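Long-range contacts in organic hydroperoxide resistance protein OhrB (Bacillus subtilis, PDB 2BJO), which protects Bacillus subtilis against organic hydroperoxides, probably by reducing them with a reactive cysteine pair as other Ohr proteins do: residues A[72-78]-A[95-101]; A[13-17]-A[28-32]. The protein carries 3 engineered substitutions. All coordinates share one frame; numbering follows the deposited sequence.

Contact 1. Residues A[72-78]-A[95-101]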
ATOM      1  N   ASP A  72      20.898  10.505  -1.984  1.00 27.90           N
ATOM      2  CA  ASP A  72      20.023  11.578  -1.558  1.00 29.28           C
ATOM      3  C   ASP A  72      18.948  11.488  -2.636  1.00 29.91           C
ATOM      4  O   ASP A  72      19.168  11.917  -3.779  1.00 33.16           O
ATOM      5  CB  ASP A  72      20.815  12.882  -1.497  1.00 31.33           C
ATOM      6  CG  ASP A  72      19.992  14.082  -1.063  1.00 33.77           C
ATOM      7  OD1 ASP A  72      18.836  13.894  -0.638  1.00 36.97           O
ATOM      8  OD2 ASP A  72      20.518  15.216  -1.157  1.00 34.87           O
ATOM      9  N   SER A  73      17.820  10.890  -2.264  1.00 24.88           N
ATOM     10  CA  SER A  73      16.759  10.647  -3.230  1.00 24.04           C
ATOM     11  C   SER A  73      15.400  11.163  -2.758  1.00 23.10           C
ATOM     12  O   SER A  73      15.115  11.311  -1.557  1.00 21.02           O
ATOM     13  CB  SER A  73      16.641   9.158  -3.609  1.00 22.98           C
ATOM     14  OG  SER A  73      16.208   8.361  -2.508  1.00 26.14           O
ATOM     15  N   GLU A  74      14.593  11.445  -3.779  1.00 24.67           N
ATOM     16  CA  GLU A  74      13.178  11.757  -3.694  1.00 25.20           C
ATOM     17  C   GLU A  74      12.536  10.907  -4.765  1.00 26.14           C
ATOM     18  O   GLU A  74      12.943  10.955  -5.941  1.00 26.54           O
ATOM     19  CB  GLU A  74      12.855  13.224  -3.936  1.00 28.20           C
ATOM     20  CG  GLU A  74      13.281  14.141  -2.812  1.00 30.46           C
ATOM     21  CD  GLU A  74      12.924  15.605  -3.034  1.00 32.51           C
ATOM     22  OE1 GLU A  74      11.998  15.914  -3.810  1.00 36.48           O
ATOM     23  OE2 GLU A  74      13.578  16.486  -2.432  1.00 36.80           O
ATOM     24  N   ILE A  75      11.552  10.130  -4.314  1.00 27.52           N
ATOM     25  CA  ILE A  75      10.709   9.277  -5.149  1.00 27.69           C
ATOM     26  C   ILE A  75       9.239   9.689  -5.038  1.00 28.78           C
ATOM     27  O   ILE A  75       8.636   9.603  -3.953  1.00 26.43           O
ATOM     28  CB  ILE A  75      10.878   7.795  -4.784  1.00 27.88           C
ATOM     29  CG1 ILE A  75      12.368   7.471  -5.023  1.00 29.02           C
ATOM     30  CG2 ILE A  75       9.928   6.944  -5.612  1.00 26.28           C
ATOM     31  CD1 ILE A  75      12.826   6.270  -4.360  1.00 28.03           C
ATOM     32  N   GLU A  76       8.699  10.115  -6.177  1.00 25.58           N
ATOM     33  CA  GLU A  76       7.280  10.425  -6.243  1.00 25.03           C
ATOM     34  C   GLU A  76       6.540   9.203  -6.759  1.00 22.58           C
ATOM     35  O   GLU A  76       6.665   8.870  -7.921  1.00 20.18           O
ATOM     36  CB  GLU A  76       6.894  11.613  -7.127  1.00 23.24           C
ATOM     37  CG  GLU A  76       5.463  12.119  -6.866  1.00 24.05           C
ATOM     38  CD  GLU A  76       4.956  13.111  -7.912  1.00 28.13           C
ATOM     39  OE1 GLU A  76       5.350  13.141  -9.091  1.00 28.25           O
ATOM     40  OE2 GLU A  76       4.105  13.951  -7.589  1.00 31.88           O
ATOM     41  N   GLY A  77       5.762   8.570  -5.887  1.00 21.90           N
ATOM     42  CA  GLY A  77       4.869   7.495  -6.290  1.00 22.66           C
ATOM     43  C   GLY A  77       3.568   8.089  -6.808  1.00 22.77           C
ATOM     44  O   GLY A  77       2.989   8.953  -6.147  1.00 25.06           O
ATOM     45  N   GLN A  78       3.138   7.621  -7.979  1.00 21.96           N
ATOM     46  CA  GLN A  78       1.920   8.084  -8.652  1.00 22.37           C
ATOM     47  C   GLN A  78       1.055   6.854  -8.961  1.00 22.72           C
ATOM     48  O   GLN A  78       1.364   6.021  -9.826  1.00 22.24           O
ATOM     49  CB  GLN A  78       2.246   8.864  -9.923  1.00 21.32           C
ATOM     50  CG  GLN A  78       3.296   9.937  -9.719  1.00 21.95           C
ATOM     51  CD  GLN A  78       3.674  10.577 -11.024  1.00 23.94           C
ATOM     52  OE1 GLN A  78       3.403  10.016 -12.085  1.00 24.04           O
ATOM     53  NE2 GLN A  78       4.290  11.753 -10.958  1.00 24.42           N
ATOM     54  N   THR A  95       3.246   4.831 -11.529  1.00 24.92           N
ATOM     55  CA  THR A  95       4.487   5.425 -12.013  1.00 23.17           C
ATOM     56  C   THR A  95       5.330   5.858 -10.804  1.00 23.38           C
ATOM     57  O   THR A  95       4.817   6.377  -9.815  1.00 27.75           O
ATOM     58  CB  THR A  95       4.185   6.520 -13.061  1.00 24.08           C
ATOM     59  OG1 THR A  95       3.648   5.873 -14.226  1.00 21.55           O
ATOM     60  CG2 THR A  95       5.435   7.270 -13.481  1.00 25.56           C
ATOM     61  N   LEU A  96       6.643   5.635 -10.854  1.00 24.31           N
ATOM     62  CA  LEU A  96       7.587   6.117  -9.849  1.00 24.79           C
ATOM     63  C   LEU A  96       8.585   7.050 -10.537  1.00 25.12           C
ATOM     64  O   LEU A  96       9.250   6.623 -11.477  1.00 22.64           O
ATOM     65  CB  LEU A  96       8.307   4.971  -9.120  1.00 27.74           C
ATOM     66  CG  LEU A  96       7.464   3.913  -8.397  1.00 29.63           C
ATOM     67  CD1 LEU A  96       8.273   2.662  -8.073  1.00 30.37           C
ATOM     68  CD2 LEU A  96       6.822   4.437  -7.117  1.00 28.58           C
ATOM     69  N   VAL A  97       8.692   8.297 -10.076  1.00 26.97           N
ATOM     70  CA  VAL A  97       9.585   9.292 -10.682  1.00 26.73           C
ATOM     71  C   VAL A  97      10.708   9.429  -9.663  1.00 27.99           C
ATOM     72  O   VAL A  97      10.490   9.895  -8.544  1.00 26.29           O
ATOM     73  CB  VAL A  97       8.948  10.650 -10.977  1.00 29.52           C
ATOM     74  CG1 VAL A  97       9.901  11.541 -11.802  1.00 31.01           C
ATOM     75  CG2 VAL A  97       7.652  10.513 -11.768  1.00 31.52           C
ATOM     76  N   VAL A  98      11.905   9.013 -10.066  1.00 26.34           N
ATOM     77  CA  VAL A  98      13.045   8.966  -9.169  1.00 27.08           C
ATOM     78  C   VAL A  98      14.047  10.098  -9.404  1.00 25.25           C
ATOM     79  O   VAL A  98      14.609  10.212 -10.503  1.00 23.90           O
ATOM     80  CB  VAL A  98      13.751   7.606  -9.311  1.00 28.83           C
ATOM     81  CG1 VAL A  98      14.875   7.500  -8.298  1.00 28.99           C
ATOM     82  CG2 VAL A  98      12.762   6.455  -9.148  1.00 30.45           C
ATOM     83  N   ASN A  99      14.235  10.904  -8.361  1.00 25.79           N
ATOM     84  CA  ASN A  99      15.174  12.010  -8.310  1.00 25.32           C
ATOM     85  C   ASN A  99      16.303  11.538  -7.406  1.00 26.03           C
ATOM     86  O   ASN A  99      16.088  11.405  -6.201  1.00 22.21           O
ATOM     87  CB  ASN A  99      14.530  13.315  -7.831  1.00 24.94           C
ATOM     88  CG  ASN A  99      15.526  14.477  -7.690  1.00 25.66           C
ATOM     89  OD1 ASN A  99      16.651  14.455  -8.185  1.00 23.38           O
ATOM     90  ND2 ASN A  99      15.110  15.511  -6.972  1.00 27.02           N
ATOM     91  N   THR A 100      17.470  11.282  -7.993  1.00 26.67           N
ATOM     92  CA  THR A 100      18.690  10.961  -7.252  1.00 30.80           C
ATOM     93  C   THR A 100      19.789  12.035  -7.298  1.00 34.29           C
ATOM     94  O   THR A 100      20.981  11.717  -7.306  1.00 38.18           O
ATOM     95  CB  THR A 100      19.309   9.643  -7.737  1.00 29.41           C
ATOM     96  OG1 THR A 100      19.512   9.711  -9.157  1.00 28.33           O
ATOM     97  CG2 THR A 100      18.443   8.479  -7.359  1.00 29.36           C
ATOM     98  N   LYS A 101      19.380  13.297  -7.344  1.00 37.65           N
ATOM     99  CA  LYS A 101      20.210  14.493  -7.159  1.00 38.04           C
ATOM    100  C   LYS A 101      21.554  14.499  -7.913  1.00 38.39           C
ATOM    101  O   LYS A 101      21.520  14.620  -9.139  1.00 40.66           O
ATOM    102  CB  LYS A 101      20.346  14.736  -5.651  1.00 40.21           C
ATOM    103  CG  LYS A 101      19.049  14.824  -4.840  1.00 43.36           C
ATOM    104  CD  LYS A 101      18.211  16.093  -5.027  1.00 45.02           C
ATOM    105  CE  LYS A 101      17.064  16.259  -4.016  1.00 44.49           C
ATOM    106  NZ  LYS A 101      17.425  16.351  -2.572  1.00 45.34           N
TER
HETATM  107  O   HOH W   1      22.305  10.954  -4.605  1.00 22.10           O

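Contact 2. Residues A[13-17]-A[28-32]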
ATOM      1  N   GLY A  13     -15.985   0.865   4.834  1.00 39.26           N
ATOM      2  CA  GLY A  13     -15.931   1.016   3.389  1.00 36.48           C
ATOM      3  C   GLY A  13     -15.295   2.198   2.693  1.00 37.40           C
ATOM      4  O   GLY A  13     -14.209   2.611   3.111  1.00 36.16           O
ATOM      5  N   ARG A  14     -15.938   2.713   1.638  1.00 36.37           N
ATOM      6  CA  ARG A  14     -15.319   3.797   0.869  1.00 38.93           C
ATOM      7  C   ARG A  14     -15.438   5.191   1.509  1.00 34.44           C
ATOM      8  O   ARG A  14     -14.767   6.138   1.094  1.00 29.80           O
ATOM      9  CB  ARG A  14     -15.642   3.738  -0.642  1.00 45.04           C
ATOM     10  CG  ARG A  14     -14.653   2.888  -1.501  1.00 50.84           C
ATOM     11  CD  ARG A  14     -13.093   2.981  -1.341  1.00 55.89           C
ATOM     12  NE  ARG A  14     -12.317   4.047  -1.998  1.00 59.32           N
ATOM     13  CZ  ARG A  14     -11.706   3.998  -3.192  1.00 60.25           C
ATOM     14  NH1 ARG A  14     -11.721   2.923  -3.976  1.00 59.34           N
ATOM     15  NH2 ARG A  14     -11.037   5.063  -3.644  1.00 60.09           N
ATOM     16  N   ALA A  15     -16.296   5.319   2.511  1.00 33.67           N
ATOM     17  CA  ALA A  15     -16.428   6.556   3.277  1.00 32.45           C
ATOM     18  C   ALA A  15     -16.016   6.243   4.707  1.00 32.45           C
ATOM     19  O   ALA A  15     -16.522   6.874   5.632  1.00 36.73           O
ATOM     20  CB  ALA A  15     -17.846   7.102   3.205  1.00 30.55           C
ATOM     21  N   GLY A  16     -15.102   5.301   4.918  1.00 31.24           N
ATOM     22  CA  GLY A  16     -14.849   4.849   6.282  1.00 29.37           C
ATOM     23  C   GLY A  16     -13.731   5.535   7.047  1.00 27.89           C
ATOM     24  O   GLY A  16     -13.429   6.728   6.905  1.00 24.58           O
ATOM     25  N   HIS A  17     -13.075   4.741   7.883  1.00 25.52           N
ATOM     26  CA  HIS A  17     -11.958   5.285   8.647  1.00 25.57           C
ATOM     27  C   HIS A  17     -10.937   4.173   8.927  1.00 26.67           C
ATOM     28  O   HIS A  17     -11.316   3.014   9.117  1.00 24.68           O
ATOM     29  CB  HIS A  17     -12.589   5.903   9.896  1.00 25.05           C
ATOM     30  CG  HIS A  17     -11.631   6.634  10.782  1.00 25.80           C
ATOM     31  ND1 HIS A  17     -11.528   8.009  10.783  1.00 27.38           N
ATOM     32  CD2 HIS A  17     -10.721   6.180  11.677  1.00 24.71           C
ATOM     33  CE1 HIS A  17     -10.601   8.371  11.655  1.00 26.86           C
ATOM     34  NE2 HIS A  17     -10.090   7.283  12.205  1.00 26.17           N
ATOM     35  N   ASP A  28      -9.891   9.363   8.071  1.00 23.05           N
ATOM     36  CA  ASP A  28     -11.029   9.049   7.219  1.00 23.62           C
ATOM     37  C   ASP A  28     -10.549   8.604   5.841  1.00 21.92           C
ATOM     38  O   ASP A  28      -9.485   9.019   5.403  1.00 22.06           O
ATOM     39  CB  ASP A  28     -11.950  10.243   7.010  1.00 23.77           C
ATOM     40  CG  ASP A  28     -12.542  10.761   8.296  1.00 25.79           C
ATOM     41  OD1 ASP A  28     -12.982   9.925   9.091  1.00 26.90           O
ATOM     42  OD2 ASP A  28     -12.584  11.990   8.508  1.00 33.01           O
ATOM     43  N   ILE A  29     -11.378   7.795   5.188  1.00 21.78           N
ATOM     44  CA  ILE A  29     -11.253   7.369   3.810  1.00 24.97           C
ATOM     45  C   ILE A  29     -12.251   8.263   3.094  1.00 25.71           C
ATOM     46  O   ILE A  29     -13.435   8.282   3.452  1.00 25.39           O
ATOM     47  CB  ILE A  29     -11.545   5.869   3.625  1.00 24.09           C
ATOM     48  CG1 ILE A  29     -10.563   5.033   4.475  1.00 26.29           C
ATOM     49  CG2 ILE A  29     -11.521   5.479   2.161  1.00 23.50           C
ATOM     50  CD1 ILE A  29      -9.074   5.097   4.095  1.00 26.40           C
ATOM     51  N   VAL A  30     -11.752   8.987   2.098  1.00 26.42           N
ATOM     52  CA  VAL A  30     -12.574   9.972   1.404  1.00 30.52           C
ATOM     53  C   VAL A  30     -12.805   9.649  -0.071  1.00 30.07           C
ATOM     54  O   VAL A  30     -12.027   8.998  -0.750  1.00 30.28           O
ATOM     55  CB  VAL A  30     -12.006  11.440   1.492  1.00 31.91           C
ATOM     56  CG1 VAL A  30     -12.057  11.959   2.934  1.00 32.31           C
ATOM     57  CG2 VAL A  30     -10.604  11.606   0.831  1.00 31.69           C
ATOM     58  N   MET A  31     -13.897  10.207  -0.567  1.00 33.97           N
ATOM     59  CA  MET A  31     -14.370   9.978  -1.924  1.00 35.46           C
ATOM     60  C   MET A  31     -13.873  11.141  -2.771  1.00 33.71           C
ATOM     61  O   MET A  31     -13.378  12.119  -2.200  1.00 31.66           O
ATOM     62  CB  MET A  31     -15.896   9.935  -1.942  1.00 38.99           C
ATOM     63  CG  MET A  31     -16.482   9.381  -0.651  1.00 41.91           C
ATOM     64  SD  MET A  31     -17.835   8.260  -0.985  1.00 44.94           S
ATOM     65  CE  MET A  31     -16.812   6.951  -1.682  1.00 43.81           C
ATOM     66  N   PRO A  32     -13.969  11.015  -4.108  1.00 32.37           N
ATOM     67  CA  PRO A  32     -13.622  12.082  -5.047  1.00 31.91           C
ATOM     68  C   PRO A  32     -14.200  13.479  -4.753  1.00 29.72           C
ATOM     69  O   PRO A  32     -13.538  14.436  -5.115  1.00 27.82           O
ATOM     70  CB  PRO A  32     -14.099  11.502  -6.383  1.00 32.74           C
ATOM     71  CG  PRO A  32     -13.820  10.046  -6.224  1.00 32.59           C
ATOM     72  CD  PRO A  32     -14.341   9.784  -4.833  1.00 32.40           C
TER
HETATM   73  O   HOH W   2     -13.301   6.351  -1.043  1.00 40.75           O

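Contact 1. Residues A[72-78]-A[95-101]
Glu74 and Asn99 face each other as a hydrogen-bonded pair of an antiparallel beta hairpin. Asn99 N donates to Glu74 O at 2.7 Å, and Glu74 N donates back to Asn99 O. The same two-way pair of hydrogen bonds recurs at Glu76 with Val97 and at Gln78 with Thr95. Ile75 and Val98 form a non-hydrogen-bonded pair, side by side and pointing the same way, with CG1 and CG1 4.1 Å apart. Opposite Leu96 stands Gly77, and Leu96 CD2 packs on the glycine CA at 3.7 Å. On the other face the Gln78 side chain lies beside Thr95 and runs aslant to Val97. Gln78 NE2 lies 3.7 Å from Val97 CG2 and donates to Glu76 OE1 at 2.6 Å. The carboxylate is met from above its plane, while the bond stays in the amide plane. Beyond the strand end, Lys101 folds back over Asp72, its chain bent at chi2 (-73°). Lys101 NZ makes a weak 3.4 Å salt bridge to Asp72 OD1 and a longer one to Glu74 OE2. Asn99 OD1 accepts from Lys101 N in an Asx turn. Strand 74-84 pairs along its other edge with a second-subunit strand. Ile75 and Leu96 pack on Phe56 of helix 44-65, and Val98 on Val112 of helix 105-118; the other face is largely polar. At the hairpin end Lys101 would probably offset part of the charge of Asp72 and Glu74.

Contact 2. Residues A[13-17]-A[28-32]
His17 CG stands anti to the backbone N (chi1 -175°) and Asp28 CG anti to the carbonyl carbon (chi1 -61°), which brings ring and carboxylate together at the mouth of a beta hairpin. The two residues form an antiparallel non-hydrogen-bonded pair between strands 17-20 and 26-28. His17 ND1 donates to Asp28 OD1 at 2.9 Å, almost straight at 175°. The oxygen lies at the ring edge, in its plane, but the ring approaches from above the carboxylate plane. His17 NE2 is hydrogen-bonded to Asp26 OD2, so both ring nitrogens are held and the ring's rotation is fixed. Two acids at one imidazole would probably favour its protonated form. Next along, Ile29 N donates to Gly16 O at 2.9 Å. Ile29 CG2 rests 3.5 Å from Arg14 O, and this buried side chain also touches Ala54 of the second subunit. Arg14 N is hydrogen-bonded to Glu61 of that subunit, which ties the turn to the dimer partner. Met31 bends back so that CE reaches Arg14 CB at 3.6 Å. A water joins the segments: it donates to Arg14 O at 2.6 Å, accepts from Arg14 NE at 2.7 Å and donates weakly to Val30 O.

Overall arrangement
Contact 2 comes first along the chain and closes before contact 1 opens. Their centres are 27 Å apart, on opposite sides of the chain's centre, and their nearest atoms are about 13 Å apart. They share no sheet within the chain. Contact 2 lies at the end of the N-terminal sheet of strands 4-11, 17-20 and 26-28. Contact 1 belongs to the sheet of strands 74-84, 89-99 and 132-135. Helix 44-65, which carries Cys55 of the Cys55-Cys119 disulfide, follows contact 2 and packs on contact 1. Strand 74-84 pairs with a strand of the second subunit, while contact 2 meets that subunit through Arg14 and Ile29, so both contacts lie at the dimer interface of this OsmC/Ohr protein.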